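Local atomic coordinates of FdtA domain-containing protein (Helicobacter canadensis MIT 98-5491, PDB entry 7N67), a protein that probably acts as a 3,4-ketoisomerase on a dTDP-linked keto sugar, a step in making an unusual formylated sugar in Helicobacter canadensis. Residues 51-64 against 122-136. Numbering follows the deposited sequence.
Sequences FEIKRIYYIYDTKP and FSYGAKLLVLASDFY. With TYD (thymidine-5'-diphosphate), chain E.
Strands 55-60 and 127-132 pair antiparallel in a cupin-type sheet, and one face of the ladder, with R55, Y57, I59 and V130, borders the thymidine-5'-diphosphate pocket. Y57 with V130 and I59 with L128 are hydrogen-bonded pairs; at the start of strand 55-60 a classic beta bulge sets both K54 and R55 against A132. The Y57 ring is sandwiched: V130 CB sits over its centre (3.8 Å to the centroid), and the thymine methyl C5M covers the opposite face. With CG between backbone N and carbonyl carbon (chi1 69°), the ring lies alongside V130, and its hydroxyl is hydrogen-bonded to Q78 of the neighbouring strand 78-84. R55 grips the main-chain D134 O side-on with NE and NH1 (3.1 and 3.0 Å), the oxygen lying in the guanidinium plane, while NH2 reaches O4 of the nucleotide at 2.7 Å. A132 CB and Y136 CA cover the two guanidinium faces, and the Y136 ring lies flat on the thymine, over N3. On the other face of the ladder, I56 CG2 meets L131 CD1 at 3.8 Å. Beyond the strands, T62 CG2 presses on the centre of the F122 ring (3.6 Å to the centroid), and T62 O takes a nearly straight bond from G125 N in the type II turn S123-A126. Strand 127-132 lies between 55-60 and 78-84; strand 55-60, outermost within the chain, pairs onward with a strand of the second subunit, continuing the sheet across the interface.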
# COMPACT_ATOMS: atom_id res chain seq x y z
N PHE B 51 -6.10 28.13 1.24
CA PHE B 51 -6.85 28.56 0.04
C PHE B 51 -8.14 27.75 -0.03
O PHE B 51 -8.37 26.90 0.87
CB PHE B 51 -5.99 28.41 -1.22
CG PHE B 51 -5.40 27.04 -1.43
CD1 PHE B 51 -6.18 25.98 -1.86
CD2 PHE B 51 -4.04 26.81 -1.22
CE1 PHE B 51 -5.62 24.72 -2.08
CE2 PHE B 51 -3.49 25.56 -1.43
CZ PHE B 51 -4.28 24.52 -1.86
N GLU B 52 -8.98 28.01 -1.02
CA GLU B 52 -10.25 27.29 -1.22
C GLU B 52 -10.04 26.18 -2.24
O GLU B 52 -9.74 26.52 -3.41
CB GLU B 52 -11.35 28.22 -1.71
CG GLU B 52 -11.83 29.17 -0.64
CD GLU B 52 -13.03 29.99 -1.08
OE1 GLU B 52 -13.79 30.37 -0.19
OE2 GLU B 52 -13.21 30.20 -2.30
N ILE B 53 -10.23 24.93 -1.81
CA ILE B 53 -10.10 23.75 -2.72
C ILE B 53 -11.19 23.92 -3.79
O ILE B 53 -12.37 24.08 -3.43
CB ILE B 53 -10.19 22.41 -1.96
CG1 ILE B 53 -9.15 22.29 -0.84
CG2 ILE B 53 -10.04 21.26 -2.93
CD1 ILE B 53 -9.58 21.36 0.28
N LYS B 54 -10.77 23.96 -5.05
CA LYS B 54 -11.66 23.95 -6.23
C LYS B 54 -11.52 22.61 -6.95
O LYS B 54 -12.43 22.22 -7.70
CB LYS B 54 -11.27 25.10 -7.15
CG LYS B 54 -11.39 26.48 -6.51
CD LYS B 54 -12.68 27.20 -6.84
CE LYS B 54 -12.99 28.32 -5.87
NZ LYS B 54 -14.44 28.63 -5.83
N ARG B 55 -10.39 21.94 -6.76
CA ARG B 55 -10.07 20.65 -7.44
C ARG B 55 -9.10 19.89 -6.56
O ARG B 55 -8.33 20.54 -5.82
CB ARG B 55 -9.45 20.91 -8.81
CG ARG B 55 -8.57 19.80 -9.34
CD ARG B 55 -8.06 20.14 -10.74
NE ARG B 55 -7.36 21.43 -10.74
CZ ARG B 55 -6.10 21.65 -11.15
NH1 ARG B 55 -5.61 22.87 -11.09
NH2 ARG B 55 -5.36 20.67 -11.64
N ILE B 56 -9.21 18.56 -6.59
CA ILE B 56 -8.20 17.63 -6.03
C ILE B 56 -7.82 16.68 -7.16
O ILE B 56 -8.63 16.49 -8.10
CB ILE B 56 -8.71 16.91 -4.75
CG1 ILE B 56 -9.78 15.87 -5.01
CG2 ILE B 56 -9.19 17.93 -3.74
CD1 ILE B 56 -9.27 14.47 -5.06
N TYR B 57 -6.59 16.16 -7.12
CA TYR B 57 -6.14 15.08 -8.02
C TYR B 57 -5.19 14.16 -7.23
O TYR B 57 -4.54 14.56 -6.22
CB TYR B 57 -5.65 15.70 -9.34
CG TYR B 57 -4.38 16.53 -9.36
CD1 TYR B 57 -3.14 15.94 -9.54
CD2 TYR B 57 -4.40 17.92 -9.32
CE1 TYR B 57 -1.97 16.68 -9.63
CE2 TYR B 57 -3.24 18.68 -9.40
CZ TYR B 57 -2.01 18.06 -9.57
OH TYR B 57 -0.84 18.77 -9.66
N TYR B 58 -5.20 12.90 -7.65
CA TYR B 58 -4.35 11.84 -7.08
C TYR B 58 -3.68 11.04 -8.20
O TYR B 58 -4.27 10.83 -9.30
CB TYR B 58 -5.11 10.94 -6.11
CG TYR B 58 -6.44 10.40 -6.57
CD1 TYR B 58 -6.57 9.07 -6.93
CD2 TYR B 58 -7.57 11.19 -6.56
CE1 TYR B 58 -7.79 8.54 -7.32
CE2 TYR B 58 -8.80 10.68 -6.94
CZ TYR B 58 -8.91 9.35 -7.32
OH TYR B 58 -10.13 8.86 -7.67
N ILE B 59 -2.43 10.65 -7.92
CA ILE B 59 -1.55 9.88 -8.84
C ILE B 59 -1.25 8.53 -8.20
O ILE B 59 -0.92 8.48 -6.99
CB ILE B 59 -0.29 10.72 -9.12
CG1 ILE B 59 -0.67 12.02 -9.85
CG2 ILE B 59 0.72 9.92 -9.92
CD1 ILE B 59 0.05 13.24 -9.34
N TYR B 60 -1.38 7.45 -8.96
CA TYR B 60 -1.03 6.08 -8.49
C TYR B 60 -0.39 5.30 -9.62
O TYR B 60 -0.24 5.88 -10.69
CB TYR B 60 -2.27 5.40 -7.91
CG TYR B 60 -3.44 5.35 -8.85
CD1 TYR B 60 -3.74 4.19 -9.55
CD2 TYR B 60 -4.28 6.44 -9.01
CE1 TYR B 60 -4.84 4.13 -10.39
CE2 TYR B 60 -5.38 6.39 -9.84
CZ TYR B 60 -5.67 5.22 -10.52
OH TYR B 60 -6.76 5.14 -11.35
N ASP B 61 0.01 4.04 -9.37
CA ASP B 61 0.82 3.20 -10.29
C ASP B 61 2.09 3.97 -10.67
O ASP B 61 2.48 3.94 -11.84
CB ASP B 61 -0.00 2.77 -11.51
CG ASP B 61 -1.03 1.71 -11.15
OD1 ASP B 61 -0.79 0.98 -10.15
OD2 ASP B 61 -2.06 1.61 -11.86
N THR B 62 2.72 4.60 -9.68
CA THR B 62 4.03 5.27 -9.85
C THR B 62 5.17 4.24 -9.79
O THR B 62 4.98 3.16 -9.18
CB THR B 62 4.24 6.33 -8.77
OG1 THR B 62 3.89 5.71 -7.53
CG2 THR B 62 3.42 7.57 -9.02
N LYS B 63 6.31 4.63 -10.38
CA LYS B 63 7.54 3.82 -10.59
C LYS B 63 8.75 4.67 -10.22
O LYS B 63 8.88 5.82 -10.66
CB LYS B 63 7.64 3.37 -12.05
CG LYS B 63 7.18 1.96 -12.36
CD LYS B 63 5.67 1.78 -12.40
CE LYS B 63 5.10 1.61 -13.80
NZ LYS B 63 3.96 2.55 -14.01
N PRO B 64 9.69 4.12 -9.43
CA PRO B 64 10.92 4.83 -9.06
C PRO B 64 11.65 5.48 -10.23
O PRO B 64 12.24 6.50 -10.01
CB PRO B 64 11.81 3.72 -8.48
CG PRO B 64 10.83 2.70 -7.93
CD PRO B 64 9.61 2.78 -8.82
N PHE B 122 9.70 7.95 -6.60
CA PHE B 122 8.42 7.37 -6.15
C PHE B 122 8.71 5.94 -5.74
O PHE B 122 9.31 5.24 -6.54
CB PHE B 122 7.37 7.35 -7.27
CG PHE B 122 6.58 8.62 -7.43
CD1 PHE B 122 6.73 9.41 -8.56
CD2 PHE B 122 5.66 9.01 -6.46
CE1 PHE B 122 5.99 10.57 -8.71
CE2 PHE B 122 4.93 10.17 -6.61
CZ PHE B 122 5.09 10.95 -7.73
N SER B 123 8.28 5.52 -4.55
CA SER B 123 8.24 4.07 -4.23
C SER B 123 7.20 3.43 -5.15
O SER B 123 6.27 4.12 -5.58
CB SER B 123 7.97 3.81 -2.78
OG SER B 123 6.83 4.50 -2.33
N TYR B 124 7.36 2.16 -5.44
CA TYR B 124 6.53 1.45 -6.44
C TYR B 124 5.08 1.41 -5.94
O TYR B 124 4.81 0.93 -4.81
CB TYR B 124 7.13 0.08 -6.74
CG TYR B 124 6.49 -0.59 -7.91
CD1 TYR B 124 7.04 -0.49 -9.18
CD2 TYR B 124 5.30 -1.28 -7.76
CE1 TYR B 124 6.44 -1.08 -10.28
CE2 TYR B 124 4.68 -1.87 -8.84
CZ TYR B 124 5.26 -1.78 -10.09
OH TYR B 124 4.66 -2.38 -11.15
N GLY B 125 4.18 1.97 -6.76
CA GLY B 125 2.74 2.07 -6.46
C GLY B 125 2.42 3.17 -5.47
O GLY B 125 1.26 3.19 -5.02
N ALA B 126 3.36 4.07 -5.16
CA ALA B 126 3.17 5.23 -4.26
C ALA B 126 2.06 6.13 -4.82
O ALA B 126 1.95 6.26 -6.06
CB ALA B 126 4.45 6.02 -4.11
N LYS B 127 1.29 6.74 -3.92
CA LYS B 127 0.08 7.52 -4.24
C LYS B 127 0.24 8.92 -3.65
O LYS B 127 0.63 9.02 -2.46
CB LYS B 127 -1.13 6.78 -3.67
CG LYS B 127 -1.12 5.31 -4.04
CD LYS B 127 -2.40 4.55 -3.72
CE LYS B 127 -2.31 3.08 -4.09
NZ LYS B 127 -1.06 2.47 -3.56
N LEU B 128 -0.00 9.93 -4.49
CA LEU B 128 0.11 11.36 -4.11
C LEU B 128 -1.27 11.99 -4.24
O LEU B 128 -1.92 11.76 -5.29
CB LEU B 128 1.11 12.02 -5.04
CG LEU B 128 1.21 13.55 -4.95
CD1 LEU B 128 1.76 13.96 -3.59
CD2 LEU B 128 2.09 14.09 -6.06
N LEU B 129 -1.71 12.71 -3.21
CA LEU B 129 -2.94 13.53 -3.24
C LEU B 129 -2.52 14.99 -3.39
O LEU B 129 -1.54 15.38 -2.73
CB LEU B 129 -3.74 13.31 -1.95
CG LEU B 129 -5.00 14.17 -1.82
CD1 LEU B 129 -6.02 13.83 -2.90
CD2 LEU B 129 -5.59 14.00 -0.43
N VAL B 130 -3.22 15.75 -4.24
CA VAL B 130 -2.94 17.20 -4.45
C VAL B 130 -4.24 17.99 -4.27
O VAL B 130 -5.22 17.74 -5.01
CB VAL B 130 -2.30 17.48 -5.83
CG1 VAL B 130 -1.98 18.96 -6.01
CG2 VAL B 130 -1.05 16.65 -6.04
N LEU B 131 -4.25 18.89 -3.30
CA LEU B 131 -5.33 19.89 -3.10
C LEU B 131 -4.92 21.13 -3.89
O LEU B 131 -3.81 21.65 -3.62
CB LEU B 131 -5.43 20.18 -1.60
CG LEU B 131 -6.22 19.17 -0.74
CD1 LEU B 131 -6.29 17.79 -1.36
CD2 LEU B 131 -5.62 19.08 0.64
N ALA B 132 -5.73 21.55 -4.87
CA ALA B 132 -5.42 22.69 -5.77
C ALA B 132 -6.41 23.84 -5.54
O ALA B 132 -7.61 23.55 -5.31
CB ALA B 132 -5.43 22.22 -7.21
N SER B 133 -5.91 25.08 -5.72
CA SER B 133 -6.57 26.38 -5.46
C SER B 133 -7.50 26.81 -6.60
O SER B 133 -8.16 27.85 -6.43
CB SER B 133 -5.54 27.47 -5.21
OG SER B 133 -4.86 27.84 -6.42
N ASP B 134 -7.55 26.08 -7.71
CA ASP B 134 -8.32 26.51 -8.91
C ASP B 134 -8.51 25.35 -9.89
O ASP B 134 -7.82 24.33 -9.75
CB ASP B 134 -7.60 27.67 -9.60
CG ASP B 134 -8.52 28.64 -10.34
OD1 ASP B 134 -9.73 28.35 -10.47
OD2 ASP B 134 -8.01 29.67 -10.77
N PHE B 135 -9.43 25.53 -10.84
CA PHE B 135 -9.80 24.55 -11.88
C PHE B 135 -8.60 24.36 -12.81
O PHE B 135 -7.75 25.27 -12.90
CB PHE B 135 -11.04 25.02 -12.65
CG PHE B 135 -12.22 25.31 -11.76
CD1 PHE B 135 -13.19 24.35 -11.51
CD2 PHE B 135 -12.38 26.56 -11.16
CE1 PHE B 135 -14.26 24.63 -10.69
CE2 PHE B 135 -13.46 26.84 -10.34
CZ PHE B 135 -14.40 25.87 -10.10
N TYR B 136 -8.50 23.19 -13.44
CA TYR B 136 -7.37 22.78 -14.30
C TYR B 136 -7.36 23.68 -15.53
O TYR B 136 -8.36 23.73 -16.24
CB TYR B 136 -7.52 21.32 -14.73
CG TYR B 136 -6.62 20.86 -15.85
CD1 TYR B 136 -5.24 20.93 -15.74
CD2 TYR B 136 -7.13 20.26 -16.99
CE1 TYR B 136 -4.41 20.45 -16.74
CE2 TYR B 136 -6.32 19.77 -18.00
CZ TYR B 136 -4.95 19.87 -17.88
OH TYR B 136 -4.12 19.42 -18.88
PA TYD E . 0.71 15.80 -15.82
O1A TYD E . 0.76 17.28 -15.72
O2A TYD E . 1.53 15.12 -16.87
O3A TYD E . 0.99 15.16 -14.39
PB TYD E . 2.11 15.36 -13.27
O1B TYD E . 1.85 14.26 -12.24
O2B TYD E . 3.41 15.19 -14.02
O3B TYD E . 1.96 16.74 -12.68
O5' TYD E . -0.81 15.32 -16.01
C5' TYD E . -1.03 14.10 -16.74
C4' TYD E . -2.25 14.31 -17.60
O4' TYD E . -3.38 14.62 -16.75
C3' TYD E . -2.12 15.45 -18.61
O3' TYD E . -2.62 15.05 -19.88
C2' TYD E . -2.99 16.55 -18.02
C1' TYD E . -4.05 15.76 -17.25
N1 TYD E . -4.63 16.50 -16.11
C2 TYD E . -5.98 16.81 -16.15
O2 TYD E . -6.70 16.48 -17.09
N3 TYD E . -6.43 17.52 -15.07
C4 TYD E . -5.71 17.93 -13.97
O4 TYD E . -6.27 18.57 -13.06
C5 TYD E . -4.31 17.57 -13.98
C5M TYD E . -3.45 17.98 -12.82
C6 TYD E . -3.84 16.89 -15.04
O HOH W 1 -0.48 2.58 -6.85
O HOH W 2 9.93 8.49 -9.81